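Side-chain contacts in twitching motility pilus retraction protein (Geobacter sulfurreducens PCA, PDB 5ZFQ), which probably hydrolyses ATP as part of a hexameric motor that pulls back type IV pili, the movement behind twitching motility: residues Val260-Arg265 with Val289-Leu294; Gly302-Leu307 with Phe349-Lys354. All coordinates share one frame; numbering follows the deposited sequence.

In the fold
Both contacts are buried and both pack a helix against the same mixed sheet, but at different places. Contact 1 sets helix 259-268 over the inner strand 286-296, with its centre about 14 Å from the centre of the chain. Contact 2 lies farther out, about 19 Å from that centre, where helix 344-353 meets an edge strand of the sheet within this chain, 303-310. The two strands are antiparallel neighbours, joined among other bonds by Thr293 O and Ala306 N at 2.9 Å. Chemistry follows place: contact 1 combines a valine methyl with hydroxyls whose hydrogen bonds go to residues outside the contact, whereas contact 2 is aliphatic, one leucine lying against side chains and a backbone carbonyl.

Contact 1: residues Val260-Arg265 with Val289-Leu294; sequences VQTINR and VMSQTL
Val289 and Thr262 carry most of this small interface, a helix side chain resting on a strand side chain with no hydrogen bond between them. The touching atom of Val289 is CG1, which stands anti to its own backbone N (chi1 179°). It lies against the branch point of the threonine, so that Val289 CG1 is 4.1 Å from Thr262 OG1 and 4.2 Å from Thr262 CG2. The two side chains run past each other in opposite directions and meet along their flanks. A beta-branched valine suits an extended strand and offers a broad apolar flank here; threonine answers with a methyl while keeping a hydroxyl for the residues that lead into its helix.

That hydroxyl is engaged close to home. With chi1 at -68°, Thr262 OG1 lies beside the backbone N and hydrogen-bonds to Ser258 O, four residues earlier, and to Thr256 OG1, so a buried polar atom is satisfied without help from the strand. Ser291, two residues beyond Val289 and on the same face of the strand, brings its OG to 4.1 Å from Thr262 OG1, too far for a hydrogen bond. Its bond goes instead to Thr155 OG1, at the end of strand 150-155, just ahead of a probable Walker A loop. Serine is small enough to fit beneath the helix and polar enough to make that link.

Thr262 reaches two parallel neighbours of the sheet, touching Leu153 and Thr155 of strand 150-155 as well as strand 286-296, while Val289 meets Met310 on strand 303-310, Ile263 packs on Ile328 of helix 328-333, and Arg265 hydrogen-bonds to Gln277 of a second subunit.

Contact 2: residues Gly302-Leu307 with Phe349-Lys354; sequences GRVLAL and FSLLQK
Val304 opens the contact, its CG2 lying 4.4 Å from Leu351 CD1 at the loose end of the interface. Branched and apolar, it suits a buried strand position and also meets Arg356 and Ile357 in the chain beyond the helix. Leu305 takes part through its backbone: its CB leaves the strand away from the helix, and its side chain touches Leu294 of strand 286-296, while Leu351 CD1 lies to the side of its carbonyl, 3.4 Å from Leu305 O. Ala306 then sets its CB 3.8 Å from Leu351 CD1; a small residue suits this place close to the helix, where it also touches Met344 and Ser347.

One leucine thus serves three successive strand residues. The CG of Leu351 is anti to its carbonyl carbon (chi1 -71°), and the extended chain beyond (chi2 171°) carries CD1 across to the strand.

Helix 344-353 runs beside the edge of the sheet; the axis of its 349-353 part passes 9.4 Å from that of strand 303-307 and points largely the other way, at 144°. Ser347 OG bonds to Leu307 N on this outer edge, while helix 369-377 packs on Phe349 and Gln353.

Contact 1: residues Val260-Arg265 with Val289-Leu294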
loop_
_atom_site.group_PDB
_atom_site.type_symbol
_atom_site.label_atom_id
_atom_site.label_comp_id
_atom_site.label_asym_id
_atom_site.label_seq_id
_atom_site.Cartn_x
_atom_site.Cartn_y
_atom_site.Cartn_z
ATOM N N VAL A 260 22.661 14.904 20.657
ATOM C CA VAL A 260 21.396 14.510 21.265
ATOM C C VAL A 260 20.312 14.275 20.206
ATOM O O VAL A 260 19.579 13.288 20.238
ATOM C CB VAL A 260 20.903 15.590 22.285
ATOM C CG1 VAL A 260 19.514 15.250 22.820
ATOM C CG2 VAL A 260 21.913 15.754 23.419
ATOM N N GLN A 261 20.214 15.198 19.263
ATOM C CA GLN A 261 19.250 15.064 18.183
ATOM C C GLN A 261 19.567 13.850 17.311
ATOM O O GLN A 261 18.660 13.160 16.850
ATOM C CB GLN A 261 19.243 16.342 17.371
ATOM C CG GLN A 261 18.193 16.451 16.332
ATOM C CD GLN A 261 18.358 17.735 15.546
ATOM O OE1 GLN A 261 18.903 17.714 14.441
ATOM N NE2 GLN A 261 17.901 18.864 16.110
ATOM N N THR A 262 20.861 13.579 17.124
ATOM C CA THR A 262 21.325 12.431 16.344
ATOM C C THR A 262 20.959 11.095 16.994
ATOM O O THR A 262 20.443 10.189 16.331
ATOM C CB THR A 262 22.852 12.453 16.149
ATOM O OG1 THR A 262 23.222 13.549 15.300
ATOM C CG2 THR A 262 23.332 11.126 15.540
ATOM N N ILE A 263 21.241 10.978 18.291
ATOM C CA ILE A 263 20.982 9.739 19.020
ATOM C C ILE A 263 19.480 9.445 19.088
ATOM O O ILE A 263 19.057 8.303 18.881
ATOM C CB ILE A 263 21.594 9.806 20.444
ATOM C CG1 ILE A 263 23.123 9.688 20.358
ATOM C CG2 ILE A 263 21.003 8.727 21.357
ATOM C CD1 ILE A 263 23.852 10.312 21.523
ATOM N N ASN A 264 18.670 10.475 19.336
ATOM C CA ASN A 264 17.213 10.298 19.383
ATOM C C ASN A 264 16.666 9.807 18.052
ATOM O O ASN A 264 15.818 8.911 18.014
ATOM C CB ASN A 264 16.508 11.594 19.795
ATOM C CG ASN A 264 16.491 11.800 21.307
ATOM O OD1 ASN A 264 16.314 10.845 22.076
ATOM N ND2 ASN A 264 16.668 13.050 21.742
ATOM N N ARG A 265 17.191 10.378 16.972
ATOM C CA ARG A 265 16.799 9.988 15.615
ATOM C C ARG A 265 17.123 8.533 15.294
ATOM O O ARG A 265 16.349 7.877 14.600
ATOM C CB ARG A 265 17.465 10.898 14.581
ATOM C CG ARG A 265 17.041 10.635 13.138
ATOM C CD ARG A 265 15.581 10.864 12.939
ATOM N NE ARG A 265 15.173 12.056 13.663
ATOM C CZ ARG A 265 15.374 13.306 13.241
ATOM N NH1 ARG A 265 15.967 13.532 12.071
ATOM N NH2 ARG A 265 14.971 14.339 13.991
ATOM N N VAL A 289 30.330 11.200 17.885
ATOM C CA VAL A 289 29.346 11.882 17.059
ATOM C C VAL A 289 29.847 13.279 16.781
ATOM O O VAL A 289 30.177 14.027 17.697
ATOM C CB VAL A 289 27.944 11.973 17.741
ATOM C CG1 VAL A 289 26.959 12.734 16.838
ATOM C CG2 VAL A 289 27.424 10.577 18.135
ATOM N N MET A 290 29.914 13.632 15.515
ATOM C CA MET A 290 30.264 14.984 15.162
ATOM C C MET A 290 29.118 15.645 14.416
ATOM O O MET A 290 28.639 15.150 13.407
ATOM C CB MET A 290 31.553 14.998 14.353
ATOM C CG MET A 290 32.735 14.466 15.168
ATOM S SD MET A 290 34.238 14.270 14.199
ATOM C CE MET A 290 33.587 13.482 12.769
ATOM N N SER A 291 28.748 16.821 14.859
ATOM C CA SER A 291 27.721 17.578 14.207
ATOM C C SER A 291 28.335 18.820 13.656
ATOM O O SER A 291 28.962 19.540 14.355
ATOM C CB SER A 291 26.619 17.873 15.166
ATOM O OG SER A 291 25.908 16.698 15.333
ATOM N N GLN A 292 28.108 19.079 12.382
ATOM C CA GLN A 292 28.728 20.194 11.723
ATOM C C GLN A 292 27.887 21.218 11.050
ATOM O O GLN A 292 26.840 20.928 10.581
ATOM C CB GLN A 292 29.627 19.646 10.655
ATOM C CG GLN A 292 30.674 18.704 11.174
ATOM C CD GLN A 292 31.668 18.338 10.127
ATOM O OE1 GLN A 292 31.491 18.647 8.983
ATOM N NE2 GLN A 292 32.713 17.677 10.522
ATOM N N THR A 293 28.358 22.448 11.083
ATOM C CA THR A 293 27.749 23.546 10.366
ATOM C C THR A 293 28.761 24.418 9.672
ATOM O O THR A 293 29.718 24.803 10.263
ATOM C CB THR A 293 27.014 24.526 11.271
ATOM O OG1 THR A 293 26.156 23.834 12.149
ATOM C CG2 THR A 293 26.169 25.377 10.454
ATOM N N LEU A 294 28.578 24.703 8.403
ATOM C CA LEU A 294 29.409 25.718 7.763
ATOM C C LEU A 294 28.666 27.047 7.826
ATOM O O LEU A 294 27.684 27.267 7.098
ATOM C CB LEU A 294 29.740 25.346 6.312
ATOM C CG LEU A 294 30.766 24.220 6.097
ATOM C CD1 LEU A 294 30.857 23.823 4.614
ATOM C CD2 LEU A 294 32.146 24.592 6.674
#

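Contact 2: residues Gly302-Leu307 with Phe349-Lys354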
loop_
_atom_site.group_PDB
_atom_site.type_symbol
_atom_site.label_atom_id
_atom_site.label_comp_id
_atom_site.label_asym_id
_atom_site.label_seq_id
_atom_site.Cartn_x
_atom_site.Cartn_y
_atom_site.Cartn_z
ATOM N N GLY A 302 33.155 33.825 2.556
ATOM C CA GLY A 302 33.706 32.509 2.838
ATOM C C GLY A 302 32.981 31.842 3.987
ATOM O O GLY A 302 32.047 32.403 4.534
ATOM N N ARG A 303 33.407 30.641 4.356
ATOM C CA ARG A 303 32.701 29.861 5.377
ATOM C C ARG A 303 33.624 29.214 6.408
ATOM O O ARG A 303 34.625 28.593 6.050
ATOM C CB ARG A 303 31.853 28.766 4.724
ATOM C CG ARG A 303 30.668 29.294 3.932
ATOM C CD ARG A 303 29.679 28.193 3.598
ATOM N NE ARG A 303 30.156 27.293 2.543
ATOM C CZ ARG A 303 29.588 26.121 2.257
ATOM N NH1 ARG A 303 28.537 25.708 2.969
ATOM N NH2 ARG A 303 30.063 25.354 1.273
ATOM N N VAL A 304 33.218 29.282 7.665
ATOM C CA VAL A 304 33.931 28.692 8.777
ATOM C C VAL A 304 33.137 27.537 9.355
ATOM O O VAL A 304 31.958 27.476 9.219
ATOM C CB VAL A 304 34.236 29.700 9.881
ATOM C CG1 VAL A 304 35.146 30.765 9.361
ATOM C CG2 VAL A 304 32.977 30.325 10.405
ATOM N N LEU A 305 33.818 26.615 10.001
ATOM C CA LEU A 305 33.178 25.458 10.555
ATOM C C LEU A 305 32.900 25.517 12.033
ATOM O O LEU A 305 33.718 25.919 12.798
ATOM C CB LEU A 305 34.007 24.232 10.248
ATOM C CG LEU A 305 33.363 22.940 10.704
ATOM C CD1 LEU A 305 32.329 22.486 9.715
ATOM C CD2 LEU A 305 34.374 21.858 10.955
ATOM N N ALA A 306 31.689 25.149 12.396
ATOM C CA ALA A 306 31.240 25.070 13.762
ATOM C C ALA A 306 30.986 23.588 13.979
ATOM O O ALA A 306 30.404 22.920 13.177
ATOM C CB ALA A 306 30.019 25.902 13.991
ATOM N N LEU A 307 31.399 23.089 15.109
ATOM C CA LEU A 307 31.403 21.653 15.292
ATOM C C LEU A 307 31.040 21.250 16.716
ATOM O O LEU A 307 31.642 21.723 17.697
ATOM C CB LEU A 307 32.781 21.093 14.916
ATOM C CG LEU A 307 33.082 19.611 15.127
ATOM C CD1 LEU A 307 32.465 18.714 14.043
ATOM C CD2 LEU A 307 34.593 19.433 15.224
ATOM N N PHE A 349 31.024 29.865 20.617
ATOM C CA PHE A 349 31.681 30.785 21.532
ATOM C C PHE A 349 33.143 30.966 21.138
ATOM O O PHE A 349 33.721 32.044 21.295
ATOM C CB PHE A 349 31.558 30.271 22.974
ATOM C CG PHE A 349 32.363 31.048 23.969
ATOM C CD1 PHE A 349 31.847 32.205 24.549
ATOM C CD2 PHE A 349 33.642 30.623 24.334
ATOM C CE1 PHE A 349 32.588 32.934 25.479
ATOM C CE2 PHE A 349 34.390 31.346 25.256
ATOM C CZ PHE A 349 33.856 32.504 25.835
ATOM N N SER A 350 33.728 29.896 20.614
ATOM C CA SER A 350 35.125 29.888 20.233
ATOM C C SER A 350 35.307 30.689 18.941
ATOM O O SER A 350 36.251 31.478 18.803
ATOM C CB SER A 350 35.614 28.442 20.077
ATOM O OG SER A 350 36.996 28.389 19.780
ATOM N N LEU A 351 34.390 30.493 17.999
ATOM C CA LEU A 351 34.431 31.237 16.743
ATOM C C LEU A 351 34.270 32.741 16.971
ATOM O O LEU A 351 34.886 33.548 16.271
ATOM C CB LEU A 351 33.360 30.723 15.777
ATOM C CG LEU A 351 33.717 29.332 15.247
ATOM C CD1 LEU A 351 32.568 28.700 14.456
ATOM C CD2 LEU A 351 35.010 29.410 14.418
ATOM N N LEU A 352 33.462 33.109 17.961
ATOM C CA LEU A 352 33.263 34.511 18.313
ATOM C C LEU A 352 34.512 35.170 18.931
ATOM O O LEU A 352 34.835 36.308 18.586
ATOM C CB LEU A 352 32.071 34.642 19.264
ATOM C CG LEU A 352 30.726 34.463 18.564
ATOM C CD1 LEU A 352 29.592 34.369 19.583
ATOM C CD2 LEU A 352 30.492 35.612 17.575
ATOM N N GLN A 353 35.204 34.466 19.830
ATOM C CA GLN A 353 36.450 34.974 20.423
ATOM C C GLN A 353 37.472 35.319 19.353
ATOM O O GLN A 353 38.155 36.349 19.432
ATOM C CB GLN A 353 37.072 33.953 21.389
ATOM C CG GLN A 353 36.246 33.639 22.611
ATOM C CD GLN A 353 35.622 34.882 23.213
ATOM O OE1 GLN A 353 36.300 35.891 23.424
ATOM N NE2 GLN A 353 34.318 34.820 23.484
ATOM N N LYS A 354 37.563 34.433 18.368
ATOM C CA LYS A 354 38.527 34.536 17.287
ATOM C C LYS A 354 38.011 35.452 16.181
ATOM O O LYS A 354 38.709 35.686 15.191
ATOM C CB LYS A 354 38.836 33.141 16.720
ATOM C CG LYS A 354 39.347 32.125 17.740
ATOM C CD LYS A 354 39.556 30.781 17.057
ATOM C CE LYS A 354 39.994 29.682 18.019
ATOM N NZ LYS A 354 39.871 28.333 17.368
#